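Local coordinates for putative curved DNA-binding protein (Chaetomium thermophilum var. thermophilum DSM 1495, PDB 4IPA) that probably acts in ribosome biogenesis as an Arx1 protein of the methionine aminopeptidase-like M24 family, and may bind DNA, at residues T97-D102 with D314-V319; V163-M168 with T347-T352. One frame throughout, in Å; residues are numbered along the deposited sequence. Where two conformers were deposited one is given.

Interaction 1: T97-D102 with D314-V319; sequences TPLRSD and DAKSGV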
ATOM      1  N   THR A  97       8.389   4.543   9.702  1.00 13.18           N
ATOM      2  CA  THR A  97       9.322   5.591   9.268  1.00 14.33           C
ATOM      3  C   THR A  97       9.678   6.521  10.441  1.00 19.00           C
ATOM      4  O   THR A  97       9.166   7.631  10.546  1.00 15.87           O
ATOM      5  CB  THR A  97       8.780   6.393   8.043  1.00 16.30           C
ATOM      6  OG1 THR A  97       9.551   7.586   7.846  1.00 17.07           O
ATOM      7  CG2 THR A  97       7.319   6.772   8.236  1.00 14.34           C
ATOM      8  N   PRO A  98      10.586   6.061  11.320  1.00 19.33           N
ATOM      9  CA  PRO A  98      10.800   6.673  12.638  1.00 21.61           C
ATOM     10  C   PRO A  98      11.605   7.979  12.632  1.00 17.35           C
ATOM     11  O   PRO A  98      12.231   8.330  11.630  1.00 16.89           O
ATOM     12  CB  PRO A  98      11.551   5.581  13.397  1.00 21.10           C
ATOM     13  CG  PRO A  98      12.346   4.886  12.344  1.00 22.74           C
ATOM     14  CD  PRO A  98      11.500   4.933  11.079  1.00 20.50           C
ATOM     15  N   LEU A  99      11.576   8.695  13.755  1.00 21.32           N
ATOM     16  CA  LEU A  99      12.385   9.918  13.911  1.00 22.58           C
ATOM     17  C   LEU A  99      13.856   9.611  14.165  1.00 23.87           C
ATOM     18  O   LEU A  99      14.191   8.629  14.824  1.00 25.28           O
ATOM     19  CB  LEU A  99      11.858  10.782  15.043  1.00 21.27           C
ATOM     20  CG  LEU A  99      10.442  11.323  14.853  1.00 24.15           C
ATOM     21  CD1 LEU A  99      10.092  12.296  15.962  1.00 25.26           C
ATOM     22  CD2 LEU A  99      10.325  11.995  13.491  1.00 19.24           C
ATOM     23  N   ARG A 100      14.731  10.457  13.646  1.00 24.98           N
ATOM     24  CA  ARG A 100      16.157  10.332  13.940  1.00 35.83           C
ATOM     25  C   ARG A 100      16.459  10.627  15.414  1.00 32.65           C
ATOM     26  O   ARG A 100      17.350  10.004  15.999  1.00 31.56           O
ATOM     27  CB  ARG A 100      17.006  11.227  13.020  1.00 36.18           C
ATOM     28  CG  ARG A 100      18.500  10.987  13.174  1.00 41.22           C
ATOM     29  CD  ARG A 100      19.310  11.482  11.978  1.00 43.88           C
ATOM     30  NE  ARG A 100      19.273  10.564  10.842  1.00 45.07           N
ATOM     31  CZ  ARG A 100      19.864   9.372  10.812  1.00 44.06           C
ATOM     32  NH1 ARG A 100      20.533   8.926  11.867  1.00 43.01           N
ATOM     33  NH2 ARG A 100      19.777   8.613   9.726  1.00 43.13           N
ATOM     34  N   SER A 101      15.695  11.545  16.009  1.00 27.97           N
ATOM     35  CA  SER A 101      15.891  11.950  17.407  1.00 31.66           C
ATOM     36  C   SER A 101      15.281  10.990  18.438  1.00 30.54           C
ATOM     37  O   SER A 101      15.484  11.156  19.639  1.00 25.89           O
ATOM     38  CB  SER A 101      15.325  13.356  17.638  1.00 31.90           C
ATOM     39  OG  SER A 101      13.911  13.365  17.458  1.00 33.95           O
ATOM     40  N   ASP A 102      14.499  10.020  17.978  1.00 30.13           N
ATOM     41  CA  ASP A 102      14.101   8.904  18.843  1.00 26.53           C
ATOM     42  C   ASP A 102      15.228   7.888  18.761  1.00 28.58           C
ATOM     43  O   ASP A 102      15.248   7.048  17.862  1.00 26.32           O
ATOM     44  CB  ASP A 102      12.789   8.276  18.367  1.00 24.70           C
ATOM     45  CG  ASP A 102      11.570   9.077  18.791  1.00 26.99           C
ATOM     46  OD1 ASP A 102      11.693   9.946  19.680  1.00 29.16           O
ATOM     47  OD2 ASP A 102      10.484   8.824  18.248  1.00 27.35           O
ATOM     48  N   ASP A 314      10.165  21.102  16.199  1.00 24.66           N
ATOM     49  CA  ASP A 314       8.946  21.731  15.704  0.99 25.56           C
ATOM     50  C   ASP A 314       7.901  20.677  15.289  1.00 25.33           C
ATOM     51  O   ASP A 314       6.692  20.848  15.489  1.00 20.29           O
ATOM     52  CB  ASP A 314       9.252  22.656  14.511  1.00 26.87           C
ATOM     53  CG  ASP A 314       9.956  23.956  14.924  1.00 31.36           C
ATOM     54  OD1 ASP A 314       9.933  24.280  16.121  1.00 28.19           O
ATOM     55  OD2 ASP A 314      10.524  24.668  14.062  1.00 33.02           O
ATOM     56  N   ALA A 315       8.376  19.576  14.718  1.00 22.80           N
ATOM     57  CA  ALA A 315       7.458  18.572  14.197  1.00 25.13           C
ATOM     58  C   ALA A 315       6.638  18.034  15.362  1.00 20.49           C
ATOM     59  O   ALA A 315       5.412  17.983  15.287  1.00 23.48           O
ATOM     60  CB  ALA A 315       8.202  17.463  13.503  1.00 24.05           C
ATOM     61  N   LYS A 316       7.314  17.672  16.451  1.00 20.07           N
ATOM     62  CA  LYS A 316       6.653  17.062  17.607  1.00 22.85           C
ATOM     63  C   LYS A 316       5.725  18.017  18.334  1.00 24.57           C
ATOM     64  O   LYS A 316       4.717  17.609  18.903  1.00 28.82           O
ATOM     65  CB  LYS A 316       7.680  16.524  18.598  1.00 25.18           C
ATOM     66  CG  LYS A 316       8.639  15.532  17.989  1.00 30.24           C
ATOM     67  CD  LYS A 316       9.972  15.547  18.719  1.00 32.87           C
ATOM     68  CE  LYS A 316       9.968  14.590  19.884  1.00 36.02           C
ATOM     69  NZ  LYS A 316      11.319  14.532  20.513  1.00 40.73           N
ATOM     70  N   SER A 317       6.072  19.293  18.316  1.00 23.85           N
ATOM     71  CA  SER A 317       5.275  20.298  18.998  1.00 25.15           C
ATOM     72  C   SER A 317       3.996  20.614  18.231  1.00 19.43           C
ATOM     73  O   SER A 317       2.907  20.563  18.782  1.00 18.46           O
ATOM     74  CB  SER A 317       6.112  21.564  19.193  1.00 24.10           C
ATOM     75  OG  SER A 317       5.311  22.637  19.634  1.00 25.27           O
ATOM     76  N   GLY A 318       4.141  20.951  16.955  1.00 19.93           N
ATOM     77  CA  GLY A 318       3.004  21.348  16.148  1.00 21.46           C
ATOM     78  C   GLY A 318       2.050  20.220  15.781  1.00 20.56           C
ATOM     79  O   GLY A 318       0.850  20.446  15.620  1.00 21.67           O
ATOM     80  N   VAL A 319       2.565  18.999  15.656  1.00 19.36           N
ATOM     81  CA  VAL A 319       1.710  17.893  15.241  1.00 22.46           C
ATOM     82  C   VAL A 319       0.559  17.654  16.219  1.00 23.10           C
ATOM     83  O   VAL A 319      -0.544  17.273  15.816  1.00 20.60           O
ATOM     84  CB  VAL A 319       2.484  16.580  15.009  1.00 19.63           C
ATOM     85  CG1 VAL A 319       2.929  15.963  16.343  1.00 18.95           C
ATOM     86  CG2 VAL A 319       1.605  15.609  14.241  1.00 15.90           C
TER
HETATM   87  O   HOH W   1      12.408  12.299  19.273  1.00 33.23           O

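Interaction 2: V163-M168 with T347-T352; sequences VLLRLM and TTIAIT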
ATOM      1  N   VAL A 163      -6.554 -12.833  -6.555  1.00 18.10           N
ATOM      2  CA  VAL A 163      -7.996 -12.979  -6.434  1.00 16.51           C
ATOM      3  C   VAL A 163      -8.689 -11.617  -6.300  1.00 18.39           C
ATOM      4  O   VAL A 163      -9.629 -11.330  -7.036  1.00 20.67           O
ATOM      5  CB  VAL A 163      -8.394 -13.903  -5.267  1.00 15.20           C
ATOM      6  CG1 VAL A 163      -9.928 -13.918  -5.082  1.00 12.45           C
ATOM      7  CG2 VAL A 163      -7.871 -15.299  -5.527  1.00 13.34           C
ATOM      8  N   LEU A 164      -8.225 -10.781  -5.377  1.00 16.79           N
ATOM      9  CA  LEU A 164      -8.798  -9.438  -5.200  1.00 18.50           C
ATOM     10  C   LEU A 164      -8.849  -8.638  -6.509  1.00 19.78           C
ATOM     11  O   LEU A 164      -9.881  -8.071  -6.863  1.00 20.30           O
ATOM     12  CB  LEU A 164      -8.017  -8.642  -4.143  1.00 16.05           C
ATOM     13  CG  LEU A 164      -8.499  -7.210  -3.925  1.00 19.36           C
ATOM     14  CD1 LEU A 164     -10.022  -7.192  -3.749  1.00 16.13           C
ATOM     15  CD2 LEU A 164      -7.791  -6.534  -2.726  1.00 14.79           C
ATOM     16  N   LEU A 165      -7.733  -8.590  -7.224  1.00 16.11           N
ATOM     17  CA  LEU A 165      -7.680  -7.864  -8.490  1.00 20.10           C
ATOM     18  C   LEU A 165      -8.762  -8.330  -9.488  1.00 19.29           C
ATOM     19  O   LEU A 165      -9.384  -7.508 -10.171  1.00 18.23           O
ATOM     20  CB  LEU A 165      -6.278  -7.963  -9.106  1.00 17.82           C
ATOM     21  CG  LEU A 165      -5.162  -7.204  -8.366  1.00 20.15           C
ATOM     22  CD1 LEU A 165      -3.772  -7.443  -8.998  1.00 16.28           C
ATOM     23  CD2 LEU A 165      -5.471  -5.705  -8.285  1.00 17.64           C
ATOM     24  N   ARG A 166      -8.976  -9.643  -9.553  1.00 16.56           N
ATOM     25  CA  ARG A 166      -9.982 -10.238 -10.429  1.00 19.21           C
ATOM     26  C   ARG A 166     -11.411  -9.970  -9.953  1.00 21.50           C
ATOM     27  O   ARG A 166     -12.321  -9.832 -10.768  1.00 23.12           O
ATOM     28  CB  ARG A 166      -9.727 -11.739 -10.594  1.00 20.02           C
ATOM     29  CG  ARG A 166      -8.652 -12.032 -11.628  1.00 19.84           C
ATOM     30  CD  ARG A 166      -7.986 -13.373 -11.397  1.00 22.96           C
ATOM     31  NE  ARG A 166      -6.911 -13.576 -12.362  1.00 24.77           N
ATOM     32  CZ  ARG A 166      -5.658 -13.155 -12.188  1.00 26.82           C
ATOM     33  NH1 ARG A 166      -5.319 -12.511 -11.073  1.00 20.74           N
ATOM     34  NH2 ARG A 166      -4.749 -13.374 -13.130  1.00 23.22           N
ATOM     35  N   LEU A 167     -11.599  -9.866  -8.639  1.00 20.93           N
ATOM     36  CA  LEU A 167     -12.905  -9.532  -8.082  1.00 19.53           C
ATOM     37  C   LEU A 167     -13.252  -8.078  -8.356  1.00 23.50           C
ATOM     38  O   LEU A 167     -14.386  -7.649  -8.119  1.00 24.31           O
ATOM     39  CB  LEU A 167     -12.947  -9.803  -6.576  1.00 21.54           C
ATOM     40  CG  LEU A 167     -12.847 -11.287  -6.203  1.00 26.15           C
ATOM     41  CD1 LEU A 167     -12.839 -11.513  -4.693  1.00 21.03           C
ATOM     42  CD2 LEU A 167     -14.006 -12.030  -6.846  1.00 29.99           C
ATOM     43  N   MET A 168     -12.279  -7.318  -8.858  1.00 19.98           N
ATOM     44  CA  MET A 168     -12.480  -5.888  -9.067  1.00 21.41           C
ATOM     45  C   MET A 168     -12.831  -5.533 -10.512  1.00 19.14           C
ATOM     46  O   MET A 168     -13.264  -4.421 -10.802  1.00 20.43           O
ATOM     47  CB  MET A 168     -11.262  -5.085  -8.591  1.00 18.99           C
ATOM     48  CG  MET A 168     -11.037  -5.102  -7.071  1.00 20.57           C
ATOM     49  SD  MET A 168      -9.635  -4.052  -6.581  1.00 20.82           S
ATOM     50  CE  MET A 168     -10.346  -2.397  -6.686  1.00 16.33           C
ATOM     51  N   THR A 347      -0.771  -2.322  -4.862  1.00 14.17           N
ATOM     52  CA  THR A 347      -0.637  -2.065  -6.279  1.00 14.00           C
ATOM     53  C   THR A 347      -1.569  -0.914  -6.634  1.00 13.79           C
ATOM     54  O   THR A 347      -2.731  -0.899  -6.227  1.00 15.36           O
ATOM     55  CB  THR A 347      -1.054  -3.315  -7.090  1.00 16.63           C
ATOM     56  OG1 THR A 347      -0.310  -4.461  -6.641  1.00 18.50           O
ATOM     57  CG2 THR A 347      -0.817  -3.103  -8.582  1.00 14.82           C
ATOM     58  N   THR A 348      -1.079   0.051  -7.396  1.00 14.45           N
ATOM     59  CA  THR A 348      -1.957   1.087  -7.935  1.00 14.51           C
ATOM     60  C   THR A 348      -2.432   0.674  -9.328  1.00 14.46           C
ATOM     61  O   THR A 348      -1.616   0.480 -10.221  1.00 16.51           O
ATOM     62  CB  THR A 348      -1.243   2.443  -7.993  1.00 16.90           C
ATOM     63  OG1 THR A 348      -0.970   2.880  -6.656  1.00 13.73           O
ATOM     64  CG2 THR A 348      -2.136   3.494  -8.715  1.00 16.87           C
ATOM     65  N   ILE A 349      -3.739   0.513  -9.502  1.00 13.82           N
ATOM     66  CA  ILE A 349      -4.286   0.054 -10.780  1.00 17.56           C
ATOM     67  C   ILE A 349      -5.147   1.083 -11.497  1.00 19.94           C
ATOM     68  O   ILE A 349      -5.672   2.018 -10.890  1.00 16.91           O
ATOM     69  CB  ILE A 349      -5.183  -1.190 -10.620  1.00 16.58           C
ATOM     70  CG1 ILE A 349      -6.452  -0.817  -9.843  1.00 15.90           C
ATOM     71  CG2 ILE A 349      -4.403  -2.356 -10.003  1.00 14.56           C
ATOM     72  CD1 ILE A 349      -7.447  -1.946  -9.682  1.00 16.89           C
ATOM     73  N   ALA A 350      -5.306   0.871 -12.799  1.00 18.87           N
ATOM     74  CA  ALA A 350      -6.299   1.594 -13.578  1.00 21.82           C
ATOM     75  C   ALA A 350      -7.322   0.613 -14.150  1.00 22.48           C
ATOM     76  O   ALA A 350      -6.974  -0.481 -14.594  1.00 20.88           O
ATOM     77  CB  ALA A 350      -5.636   2.384 -14.689  1.00 23.50           C
ATOM     78  N   ILE A 351      -8.586   1.010 -14.112  1.00 20.18           N
ATOM     79  CA  ILE A 351      -9.657   0.215 -14.661  1.00 21.22           C
ATOM     80  C   ILE A 351     -10.125   0.890 -15.931  1.00 23.55           C
ATOM     81  O   ILE A 351     -10.617   2.013 -15.889  1.00 22.09           O
ATOM     82  CB  ILE A 351     -10.828   0.108 -13.679  1.00 21.32           C
ATOM     83  CG1 ILE A 351     -10.312  -0.351 -12.305  1.00 22.50           C
ATOM     84  CG2 ILE A 351     -11.883  -0.838 -14.230  1.00 22.35           C
ATOM     85  CD1 ILE A 351     -11.395  -0.672 -11.258  1.00 18.01           C
ATOM     86  N   THR A 352      -9.945   0.226 -17.068  1.00 27.39           N
ATOM     87  CA  THR A 352     -10.395   0.786 -18.337  1.00 26.27           C
ATOM     88  C   THR A 352     -11.255  -0.223 -19.086  1.00 27.88           C
ATOM     89  O   THR A 352     -11.487  -1.343 -18.616  1.00 25.30           O
ATOM     90  CB  THR A 352      -9.210   1.133 -19.259  1.00 25.25           C
ATOM     91  OG1 THR A 352      -8.587  -0.082 -19.703  1.00 31.59           O
ATOM     92  CG2 THR A 352      -8.185   1.995 -18.543  1.00 28.99           C
TER

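Interaction 1: T97-D102 with D314-V319
Ser101, Asp102 and Lys316 grip one water between the loop 97-102 and the helical segment 314-319. The water accepts a hydrogen bond from Lys316 NZ at 2.8 Å. It donates two, to Ser101 OG at 2.6 Å and to Asp102 OD1 at 2.5 Å. The water therefore does the work of a direct polar contact. Lys316 NZ stays 4.2 Å from Ser101 OG and 4.7 Å from Asp102 OD1, too far for a salt bridge to that carboxylate. The lysine chain leaves the helix extended and turns at chi3 (88°), which carries NZ to the water. Nearer the backbone, Lys316 CG offers an apolar surface and meets Leu99 CD1 at 4.1 Å, and the two side chains cross at a slant. Leu99 is buried, while Ser101, two residues on, is exposed.

The loop connects strands 79-88 and 115-124 of the M24 fold. Helix 312-324 lies in the stretch between strands 273-276 and 342-352, which probably matches the helical insert of type 2 methionine aminopeptidases. Glu312, at the start of this helix, also ties the two parts together. Its OE1 is hydrogen-bonded to Ser101 OG and its OE2 to Arg100 N. Ser101 OG thus has both the water and Glu312 as partners. Asp102 OD1 has a second partner in Arg270, by a salt bridge. Outside the two segments, Lys316 NZ also makes a salt bridge to a sulfate ion, probably from the crystallisation liquor.

Interaction 2: V163-M168 with T347-T352
Leu165 and Ile349 make the tighter part of this buried, apolar contact. Leu165 CD2 lies 3.9 Å from Ile349 CG2, and the two side chains run past each other in opposite directions. Ile349 uses both of its branches. Its CG1 sits between the backbone N and the carbonyl carbon (chi1 67°), which places CD1 against Met168 while CG2 serves Leu165. The second touch is looser: Met168 CE reaches Ile349 CD1 at 4.2 Å. The methionine chain is extended as far as the sulfur and then turns at chi3 (77°), so the methyl is what meets the isoleucine. Farther along the strand the packing thins. Ile351 CD1 meets no side chain of the helical segment, but lies 4.2 Å from the backbone atom Met168 O. At the other end, the side chain of Thr347 stays 5.1 Å from the helical segment.

The contact sets the C-terminal end of helix 148-167 against strand 342-352. That strand belongs to the antiparallel sheet of the M24 fold, known as the pita-bread fold, in which helices cover the sheets. Thr347, Ile349 and Ile351 face the helix. Between them, Thr348 turns the other way, and its OG1 is hydrogen-bonded to Ile130 O. The neighbouring strands widen the apolar bed: Met168 also touches Trp251 and Val253 on one flank and Ile356 on the other. Leu165 touches Arg358 and Leu389.

Arg166 and Leu167, at the helix end, are partly exposed and make no contact with segment 347-352. Leu167 still packs on Leu199 of helix 193-205. Arg166 forms a salt bridge with Glu162 through NH1 and a hydrogen bond to Gln387 O through NE.

Interactions 1 and 2 lie on opposite sides of the centre of the chain. Their own centres are 36 Å apart, and their nearest atoms are about 17 Å apart, so they do not touch. Interaction 1 is the more peripheral, with its centre 23 Å from that of the chain, against 13 Å for interaction 2. Along the sequence the segments alternate: 97-102, 163-168, 314-319, 347-352. The two contacts therefore cross along the chain, and each spans a long separation: 212 residues for interaction 1 and 179 for interaction 2. The side chain of Lys316 in interaction 1 lies about 3 Å from the bound sulfate ion.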